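Processed glycerol phosphate lipoteichoic acid synthase 2 (Bacillus subtilis, PDB 2W8D) is the processed C-terminal domain of a synthase, has a sulfatase-like alpha/beta fold of the alkaline phosphatase clan and holds a magnesium ion. Local coordinates at residues A[14-20]-A[324-330]; A[88-92]-A[190-194]; A[351-355]-A[365-369]. All coordinates share one frame. Residue numbers count along the deposited sequence, not the author numbering.

Interaction 1. Residues A[14-20]-A[324-330]; sequences MKANYDV and DTKDYLM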
loop_
_atom_site.group_PDB
_atom_site.type_symbol
_atom_site.label_atom_id
_atom_site.label_comp_id
_atom_site.label_asym_id
_atom_site.label_seq_id
_atom_site.Cartn_x
_atom_site.Cartn_y
_atom_site.Cartn_z
HETATM N N MSE A 14 4.104 21.374 6.631
HETATM C CA MSE A 14 4.682 20.395 5.696
HETATM C C MSE A 14 6.159 20.696 5.399
HETATM O O MSE A 14 6.984 19.777 5.350
HETATM C CB MSE A 14 3.899 20.285 4.385
HETATM C CG MSE A 14 2.403 19.858 4.472
HETATM SE SE MSE A 14 1.895 18.248 5.524
HETATM C CE MSE A 14 0.179 17.803 4.694
ATOM N N LYS A 15 6.490 21.978 5.220
ATOM C CA LYS A 15 7.880 22.407 5.032
ATOM C C LYS A 15 8.721 22.353 6.314
ATOM O O LYS A 15 9.930 22.148 6.257
ATOM C CB LYS A 15 7.947 23.814 4.444
ATOM C CG LYS A 15 7.399 23.937 3.022
ATOM C CD LYS A 15 8.109 25.069 2.249
ATOM C CE LYS A 15 7.344 25.497 0.998
ATOM N NZ LYS A 15 6.618 24.363 0.320
ATOM N N ALA A 16 8.082 22.530 7.466
ATOM C CA ALA A 16 8.789 22.494 8.745
ATOM C C ALA A 16 9.103 21.077 9.209
ATOM O O ALA A 16 9.730 20.893 10.246
ATOM C CB ALA A 16 8.006 23.240 9.821
ATOM N N ASN A 17 8.671 20.077 8.445
ATOM C CA ASN A 17 8.876 18.683 8.828
ATOM C C ASN A 17 9.482 17.836 7.732
ATOM O O ASN A 17 9.923 16.715 7.973
ATOM C CB ASN A 17 7.569 18.057 9.321
ATOM C CG ASN A 17 7.225 18.493 10.728
ATOM O OD1 ASN A 17 6.407 19.389 10.926
ATOM N ND2 ASN A 17 7.884 17.895 11.714
ATOM N N TYR A 18 9.522 18.386 6.531
ATOM C CA TYR A 18 10.010 17.654 5.397
ATOM C C TYR A 18 11.303 16.959 5.766
ATOM O O TYR A 18 12.189 17.532 6.406
ATOM C CB TYR A 18 10.203 18.602 4.228
ATOM C CG TYR A 18 10.841 18.001 2.998
ATOM C CD1 TYR A 18 10.164 17.059 2.208
ATOM C CD2 TYR A 18 12.116 18.413 2.598
ATOM C CE1 TYR A 18 10.771 16.530 1.060
ATOM C CE2 TYR A 18 12.724 17.901 1.473
ATOM C CZ TYR A 18 12.063 16.966 0.703
ATOM O OH TYR A 18 12.703 16.489 -0.425
ATOM N N ASP A 19 11.375 15.695 5.392
ATOM C CA ASP A 19 12.554 14.896 5.632
ATOM C C ASP A 19 13.283 14.721 4.289
ATOM O O ASP A 19 12.782 14.038 3.387
ATOM C CB ASP A 19 12.161 13.562 6.308
ATOM C CG ASP A 19 11.387 13.763 7.652
ATOM O OD1 ASP A 19 11.737 14.656 8.465
ATOM O OD2 ASP A 19 10.421 13.004 7.903
ATOM N N VAL A 20 14.448 15.368 4.162
ATOM C CA VAL A 20 15.198 15.452 2.887
ATOM C C VAL A 20 15.721 14.077 2.405
ATOM O O VAL A 20 15.885 13.170 3.217
ATOM C CB VAL A 20 16.373 16.487 2.950
ATOM C CG1 VAL A 20 15.893 17.831 3.451
ATOM C CG2 VAL A 20 17.494 15.974 3.820
ATOM N N ASP A 324 11.889 15.769 -6.521
ATOM C CA ASP A 324 11.861 16.519 -5.274
ATOM C C ASP A 324 10.433 16.798 -4.792
ATOM O O ASP A 324 9.649 17.442 -5.492
ATOM C CB ASP A 324 12.621 17.846 -5.471
ATOM C CG ASP A 324 12.655 18.700 -4.209
ATOM O OD1 ASP A 324 12.412 18.151 -3.097
ATOM O OD2 ASP A 324 12.936 19.915 -4.339
ATOM N N THR A 325 10.129 16.333 -3.579
ATOM C CA THR A 325 8.782 16.397 -3.019
ATOM C C THR A 325 8.562 17.528 -2.013
ATOM O O THR A 325 7.479 17.630 -1.431
ATOM C CB THR A 325 8.372 15.067 -2.358
ATOM O OG1 THR A 325 9.333 14.702 -1.365
ATOM C CG2 THR A 325 8.249 13.962 -3.382
ATOM N N LYS A 326 9.573 18.367 -1.810
ATOM C CA LYS A 326 9.477 19.500 -0.881
ATOM C C LYS A 326 8.341 20.479 -1.181
ATOM O O LYS A 326 7.834 21.130 -0.270
ATOM C CB LYS A 326 10.810 20.271 -0.795
ATOM C CG LYS A 326 10.910 21.188 0.443
ATOM C CD LYS A 326 12.347 21.619 0.782
ATOM C CE LYS A 326 12.483 22.040 2.259
ATOM N NZ LYS A 326 13.836 21.686 2.830
ATOM N N ASP A 327 7.961 20.603 -2.447
ATOM C CA ASP A 327 6.917 21.563 -2.800
ATOM C C ASP A 327 5.485 20.995 -2.768
ATOM O O ASP A 327 4.524 21.727 -2.982
ATOM C CB ASP A 327 7.219 22.251 -4.134
ATOM C CG ASP A 327 6.765 23.712 -4.149
ATOM O OD1 ASP A 327 6.269 24.200 -3.106
ATOM O OD2 ASP A 327 6.902 24.385 -5.195
ATOM N N TYR A 328 5.341 19.707 -2.466
ATOM C CA TYR A 328 4.013 19.081 -2.360
ATOM C C TYR A 328 3.514 18.944 -0.943
ATOM O O TYR A 328 4.288 18.722 -0.016
ATOM C CB TYR A 328 4.018 17.704 -3.010
ATOM C CG TYR A 328 4.425 17.780 -4.442
ATOM C CD1 TYR A 328 3.541 18.268 -5.405
ATOM C CD2 TYR A 328 5.704 17.398 -4.845
ATOM C CE1 TYR A 328 3.901 18.345 -6.726
ATOM C CE2 TYR A 328 6.079 17.487 -6.181
ATOM C CZ TYR A 328 5.164 17.966 -7.112
ATOM O OH TYR A 328 5.513 18.065 -8.439
ATOM N N LEU A 329 2.199 19.017 -0.787
ATOM C CA LEU A 329 1.589 18.858 0.513
ATOM C C LEU A 329 1.252 17.386 0.720
ATOM O O LEU A 329 0.164 16.927 0.367
ATOM C CB LEU A 329 0.365 19.760 0.637
ATOM C CG LEU A 329 0.617 21.270 0.516
ATOM C CD1 LEU A 329 -0.599 22.005 0.989
ATOM C CD2 LEU A 329 1.839 21.730 1.320
HETATM N N MSE A 330 2.221 16.664 1.279
HETATM C CA MSE A 330 2.169 15.238 1.482
HETATM C C MSE A 330 2.419 14.965 2.956
HETATM O O MSE A 330 3.277 15.581 3.565
HETATM C CB MSE A 330 3.224 14.548 0.630
HETATM C CG MSE A 330 2.847 14.450 -0.839
HETATM SE SE MSE A 330 4.191 13.528 -1.928
HETATM C CE MSE A 330 3.096 13.315 -3.535
#

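Interaction 2. Residues A[88-92]-A[190-194]; sequences EFMME and YTKFI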
loop_
_atom_site.group_PDB
_atom_site.type_symbol
_atom_site.label_atom_id
_atom_site.label_comp_id
_atom_site.label_asym_id
_atom_site.label_seq_id
_atom_site.Cartn_x
_atom_site.Cartn_y
_atom_site.Cartn_z
ATOM N N GLU A 88 -4.966 2.505 -1.669
ATOM C CA GLU A 88 -4.648 3.138 -2.997
ATOM C C GLU A 88 -4.600 4.665 -2.888
ATOM O O GLU A 88 -3.744 5.329 -3.501
ATOM C CB GLU A 88 -5.676 2.797 -4.091
ATOM C CG GLU A 88 -5.822 1.337 -4.407
ATOM C CD GLU A 88 -6.788 1.145 -5.569
ATOM O OE1 GLU A 88 -6.513 1.707 -6.671
ATOM O OE2 GLU A 88 -7.824 0.461 -5.354
ATOM N N PHE A 89 -5.511 5.232 -2.115
ATOM C CA PHE A 89 -5.536 6.686 -1.957
ATOM C C PHE A 89 -4.238 7.242 -1.367
ATOM O O PHE A 89 -3.735 8.278 -1.793
ATOM C CB PHE A 89 -6.701 7.112 -1.043
ATOM C CG PHE A 89 -6.851 8.607 -0.932
ATOM C CD1 PHE A 89 -7.335 9.343 -2.004
ATOM C CD2 PHE A 89 -6.503 9.276 0.255
ATOM C CE1 PHE A 89 -7.509 10.729 -1.903
ATOM C CE2 PHE A 89 -6.644 10.667 0.363
ATOM C CZ PHE A 89 -7.152 11.392 -0.726
HETATM N N MSE A 90 -3.715 6.529 -0.385
HETATM C CA MSE A 90 -2.463 6.887 0.260
HETATM C C MSE A 90 -1.238 6.704 -0.645
HETATM O O MSE A 90 -0.336 7.544 -0.582
HETATM C CB MSE A 90 -2.323 6.131 1.576
HETATM C CG MSE A 90 -3.265 6.714 2.616
HETATM SE SE MSE A 90 -3.080 5.861 4.374
HETATM C CE MSE A 90 -4.197 4.316 4.051
HETATM N N MSE A 91 -1.221 5.644 -1.476
HETATM C CA MSE A 91 -0.126 5.413 -2.432
HETATM C C MSE A 91 -0.056 6.566 -3.404
HETATM O O MSE A 91 1.026 7.009 -3.730
HETATM C CB MSE A 91 -0.293 4.128 -3.267
HETATM C CG MSE A 91 -0.361 2.843 -2.479
HETATM SE SE MSE A 91 1.228 2.521 -1.378
HETATM C CE MSE A 91 0.363 2.062 0.313
ATOM N N GLU A 92 -1.210 7.035 -3.879
ATOM C CA GLU A 92 -1.226 8.114 -4.890
ATOM C C GLU A 92 -1.134 9.513 -4.294
ATOM O O GLU A 92 -0.783 10.425 -5.000
ATOM C CB GLU A 92 -2.460 8.061 -5.810
ATOM C CG GLU A 92 -2.785 6.759 -6.572
ATOM C CD GLU A 92 -1.599 5.861 -6.879
ATOM O OE1 GLU A 92 -0.501 6.357 -7.185
ATOM O OE2 GLU A 92 -1.764 4.633 -6.835
ATOM N N TYR A 190 3.542 4.256 -15.341
ATOM C CA TYR A 190 3.278 4.094 -13.922
ATOM C C TYR A 190 1.960 3.326 -13.793
ATOM O O TYR A 190 0.925 3.807 -14.258
ATOM C CB TYR A 190 3.146 5.486 -13.307
ATOM C CG TYR A 190 2.658 5.546 -11.858
ATOM C CD1 TYR A 190 1.307 5.365 -11.526
ATOM C CD2 TYR A 190 3.555 5.869 -10.848
ATOM C CE1 TYR A 190 0.893 5.467 -10.196
ATOM C CE2 TYR A 190 3.168 5.986 -9.559
ATOM C CZ TYR A 190 1.861 5.768 -9.224
ATOM O OH TYR A 190 1.572 5.909 -7.911
ATOM N N THR A 191 1.996 2.153 -13.169
ATOM C CA THR A 191 0.895 1.187 -13.245
ATOM C C THR A 191 0.571 0.561 -11.909
ATOM O O THR A 191 1.462 0.422 -11.061
ATOM C CB THR A 191 1.197 0.028 -14.215
ATOM O OG1 THR A 191 2.474 -0.540 -13.905
ATOM C CG2 THR A 191 1.221 0.532 -15.613
ATOM N N LYS A 192 -0.705 0.198 -11.733
ATOM C CA LYS A 192 -1.200 -0.396 -10.502
ATOM C C LYS A 192 -1.906 -1.696 -10.806
ATOM O O LYS A 192 -2.846 -1.708 -11.613
ATOM C CB LYS A 192 -2.197 0.532 -9.786
ATOM C CG LYS A 192 -1.611 1.826 -9.192
ATOM C CD LYS A 192 -2.597 3.029 -9.378
ATOM C CE LYS A 192 -3.969 2.721 -8.831
ATOM N NZ LYS A 192 -3.862 2.280 -7.391
ATOM N N PHE A 193 -1.468 -2.774 -10.147
ATOM C CA PHE A 193 -2.149 -4.055 -10.231
ATOM C C PHE A 193 -2.874 -4.393 -8.925
ATOM O O PHE A 193 -2.242 -4.590 -7.872
ATOM C CB PHE A 193 -1.139 -5.148 -10.580
ATOM C CG PHE A 193 -0.643 -5.082 -12.003
ATOM C CD1 PHE A 193 -1.148 -5.937 -12.957
ATOM C CD2 PHE A 193 0.326 -4.158 -12.379
ATOM C CE1 PHE A 193 -0.693 -5.869 -14.280
ATOM C CE2 PHE A 193 0.789 -4.096 -13.656
ATOM C CZ PHE A 193 0.288 -4.955 -14.631
ATOM N N ILE A 194 -4.202 -4.422 -8.973
ATOM C CA ILE A 194 -4.980 -4.685 -7.760
ATOM C C ILE A 194 -5.467 -6.133 -7.765
ATOM O O ILE A 194 -6.378 -6.485 -8.525
ATOM C CB ILE A 194 -6.188 -3.714 -7.593
ATOM C CG1 ILE A 194 -5.817 -2.261 -7.968
ATOM C CG2 ILE A 194 -6.830 -3.869 -6.139
ATOM C CD1 ILE A 194 -4.767 -1.587 -7.079
HETATM O O HOH W 1 3.021 6.379 -5.766
#

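Interaction 3. Residues A[351-355]-A[365-369]; sequences FISPK and DTKTG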
loop_
_atom_site.group_PDB
_atom_site.type_symbol
_atom_site.label_atom_id
_atom_site.label_comp_id
_atom_site.label_asym_id
_atom_site.label_seq_id
_atom_site.Cartn_x
_atom_site.Cartn_y
_atom_site.Cartn_z
ATOM N N PHE A 351 -1.520 4.690 17.603
ATOM C CA PHE A 351 -0.271 4.792 16.881
ATOM C C PHE A 351 0.726 3.770 17.318
ATOM O O PHE A 351 0.539 3.114 18.333
ATOM C CB PHE A 351 0.320 6.217 16.913
ATOM C CG PHE A 351 0.927 6.630 18.230
ATOM C CD1 PHE A 351 2.251 6.321 18.532
ATOM C CD2 PHE A 351 0.214 7.444 19.121
ATOM C CE1 PHE A 351 2.839 6.753 19.743
ATOM C CE2 PHE A 351 0.789 7.882 20.322
ATOM C CZ PHE A 351 2.096 7.538 20.630
ATOM N N ILE A 352 1.783 3.620 16.524
ATOM C CA ILE A 352 2.876 2.755 16.898
ATOM C C ILE A 352 4.174 3.432 16.544
ATOM O O ILE A 352 4.258 4.139 15.546
ATOM C CB ILE A 352 2.767 1.368 16.276
ATOM C CG1 ILE A 352 3.874 0.459 16.827
ATOM C CG2 ILE A 352 2.870 1.427 14.723
ATOM C CD1 ILE A 352 3.584 -0.991 16.660
ATOM N N SER A 353 5.175 3.239 17.395
ATOM C CA SER A 353 6.523 3.735 17.161
ATOM C C SER A 353 7.525 2.761 17.800
ATOM O O SER A 353 7.124 1.869 18.536
ATOM C CB SER A 353 6.666 5.115 17.788
ATOM O OG SER A 353 6.989 4.986 19.146
ATOM N N PRO A 354 8.835 2.945 17.542
ATOM C CA PRO A 354 9.775 2.015 18.168
ATOM C C PRO A 354 9.649 2.032 19.685
ATOM O O PRO A 354 9.851 1.012 20.320
ATOM C CB PRO A 354 11.151 2.544 17.725
ATOM C CG PRO A 354 10.877 3.249 16.429
ATOM C CD PRO A 354 9.496 3.823 16.557
ATOM N N LYS A 355 9.321 3.185 20.245
ATOM C CA LYS A 355 9.094 3.315 21.681
ATOM C C LYS A 355 7.733 2.793 22.201
ATOM O O LYS A 355 7.681 2.005 23.150
ATOM C CB LYS A 355 9.254 4.784 22.112
ATOM C CG LYS A 355 9.989 4.910 23.441
ATOM C CD LYS A 355 9.719 6.257 24.088
ATOM C CE LYS A 355 10.628 6.524 25.261
ATOM N NZ LYS A 355 10.343 7.892 25.769
ATOM N N ASP A 365 4.956 -0.738 25.974
ATOM C CA ASP A 365 6.291 -0.716 25.417
ATOM C C ASP A 365 6.285 -1.521 24.117
ATOM O O ASP A 365 5.938 -2.697 24.111
ATOM C CB ASP A 365 7.317 -1.291 26.400
ATOM C CG ASP A 365 8.713 -1.316 25.811
ATOM O OD1 ASP A 365 9.285 -0.224 25.579
ATOM O OD2 ASP A 365 9.224 -2.427 25.549
ATOM N N THR A 366 6.643 -0.877 23.015
ATOM C CA THR A 366 6.608 -1.532 21.713
ATOM C C THR A 366 7.440 -2.815 21.680
ATOM O O THR A 366 6.972 -3.832 21.174
ATOM C CB THR A 366 7.060 -0.605 20.592
ATOM O OG1 THR A 366 6.067 0.403 20.399
ATOM C CG2 THR A 366 7.190 -1.383 19.259
ATOM N N LYS A 367 8.644 -2.763 22.247
ATOM C CA LYS A 367 9.540 -3.929 22.294
ATOM C C LYS A 367 8.963 -5.110 23.085
ATOM O O LYS A 367 8.971 -6.240 22.590
ATOM C CB LYS A 367 10.915 -3.566 22.877
ATOM C CG LYS A 367 12.100 -3.576 21.868
ATOM C CD LYS A 367 12.452 -2.140 21.377
ATOM C CE LYS A 367 13.439 -1.424 22.338
ATOM N NZ LYS A 367 13.218 0.061 22.415
ATOM N N THR A 368 8.448 -4.848 24.297
ATOM C CA THR A 368 8.135 -5.935 25.215
ATOM C C THR A 368 6.652 -6.255 25.397
ATOM O O THR A 368 6.315 -7.307 25.939
ATOM C CB THR A 368 8.775 -5.695 26.600
ATOM O OG1 THR A 368 8.258 -4.488 27.172
ATOM C CG2 THR A 368 10.298 -5.613 26.492
ATOM N N GLY A 369 5.769 -5.359 24.953
ATOM C CA GLY A 369 4.328 -5.462 25.288
ATOM C C GLY A 369 3.914 -5.062 26.697
ATOM O O GLY A 369 2.723 -5.058 27.032
#

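Interaction 1. Residues A[14-20]-A[324-330]
The last turn of the N-terminal helix and the non-helical residues leading to V20 run alongside an irregular loop. CA atoms come nearest at M14 and L329 (6.2 Å) and at Y18 and K326 (6.6 Å). The loop is shaped by a type I beta turn from T325 to Y328, closed by Y328 N to T325 O at 3.2 Å. An Asx turn overlaps its start, with D324 OD1 accepting from K326 N at 3.1 Å. Together these turns place K326 beside Y18: K326 CB sits 3.9 Å from the centroid of the Y18 ring, 16° off its normal, a CH-pi contact over the face. T325 OG1 lies near the ring plane, 3.4 Å from Y18 CE1, and is hydrogen-bonded to H319. One helical turn earlier, M14 CG packs on L329 CD2 at 3.7 Å, and I395 of helix 380-397 touches both side chains. At the exposed border K15 NZ reaches D327 OD1 at 3.4 Å, a salt bridge with a weak hydrogen bond. The docking of a helix end on the surface loop between helix 313-320 and strand 344-345 combines CH-pi, apolar and peripheral ionic contacts.

Interaction 2. Residues A[88-92]-A[190-194]
E88 opens the contact from helix 86-93; the axis of 88-92 runs at 164° to that of strand segment 190-194, nearly antiparallel, with 11.8 Å between them at closest approach. That spacing leaves room for long side chains to bridge the gap. E88 points its CA-to-CB bond toward the strand, and its carboxylate receives K192 NZ at 2.8 Å from OE1, a hydrogen-bonded salt bridge. The same carboxylate is held by Y143 through OE1 and by R139 through OE2, while E88 CD rests against I194 CD1 at 3.7 Å. At M91 the backbone takes over: a water donates to M91 O at 2.9 Å and lies 2.6 Å from Y190 OH, linking helix to strand. E92, one turn after E88, bends back so that its OE2 accepts from K192 NZ at 3.2 Å, the second salt bridge. Y190, K192 and I194 alternate along the strand and therefore project from the same side of the central sheet, where strand 189-194 lies between 33-39 and 125-130. All six contacting residues are buried. One lysine held between two glutamates, with R139 adding a further positive charge at E88, means that the buried charges largely compensate each other, joining helix to sheet by a directional polar network rather than by apolar contact alone.

Interaction 3. Residues A[351-355]-A[365-369]
T366 is the side chain that makes this contact. Its CA-to-CB bond points toward 351-355, and the m rotamer (chi1 -70°) sets OG1 facing the other backbone, where it donates to S353 O at 2.6 Å; another close neighbour leaves the position of OG1 uncertain. T366 N donates to K355 O at 3.1 Å with a nearly straight N-H...O angle of 176°. P354 O lies 3.2 Å from T366 CB. The t chi1 of I352 brings its CG1 to 4.2 Å from T366 OG1. S353 takes the p rotamer (chi1 84°), and its OG accepts a weak bond from K355 N at 3.1 Å; OG is also hydrogen-bonded to E381 of helix 380-397. P354 and K355 turn their CA-to-CB bonds away and meet the partner mainly through carbonyls, while the fully extended outer part of K355 leads off the contact. K367, with chi1 and chi2 between wells and chi3 p, curls so that NZ is 4.1 Å from P354 O, too long for a hydrogen bond. D365 has chi1 t, and its OD2 accepts from T368 N at 2.8 Å, an Asx motif, and also from T368 OG1 at 2.8 Å; G369 N to D365 O at 2.8 Å closes the turn, with G369 at phi 76°. The contact lies beside the hairpin formed by strands 356-359 and 362-365. Its chemistry implies polar attachment: carbonyls of the link between strands 351-352 and 356-359 meet the amide and, less certainly, the hydroxyl of T366, just after strand 362-365.

In the fold
Along the chain, interaction 2 is nested inside the loop closed by interaction 1, and interaction 3 follows both. The centre of interaction 2 is about 7 Å from that of the chain, where helix 86-93 packs on strand 189-194 of the large mixed sheet; the I194 side chain is about 7 Å from the magnesium ion. Interactions 1 and 3 are peripheral, with centres about 20 and 22 Å from that of the chain. Their centres lie 27 Å apart, and 21 and 29 Å from that of interaction 2. Helix 380-397 touches M14 and L329 at one and F351 and K355 at the other, so the N-terminal helix and small antiparallel sheet share a neighbour.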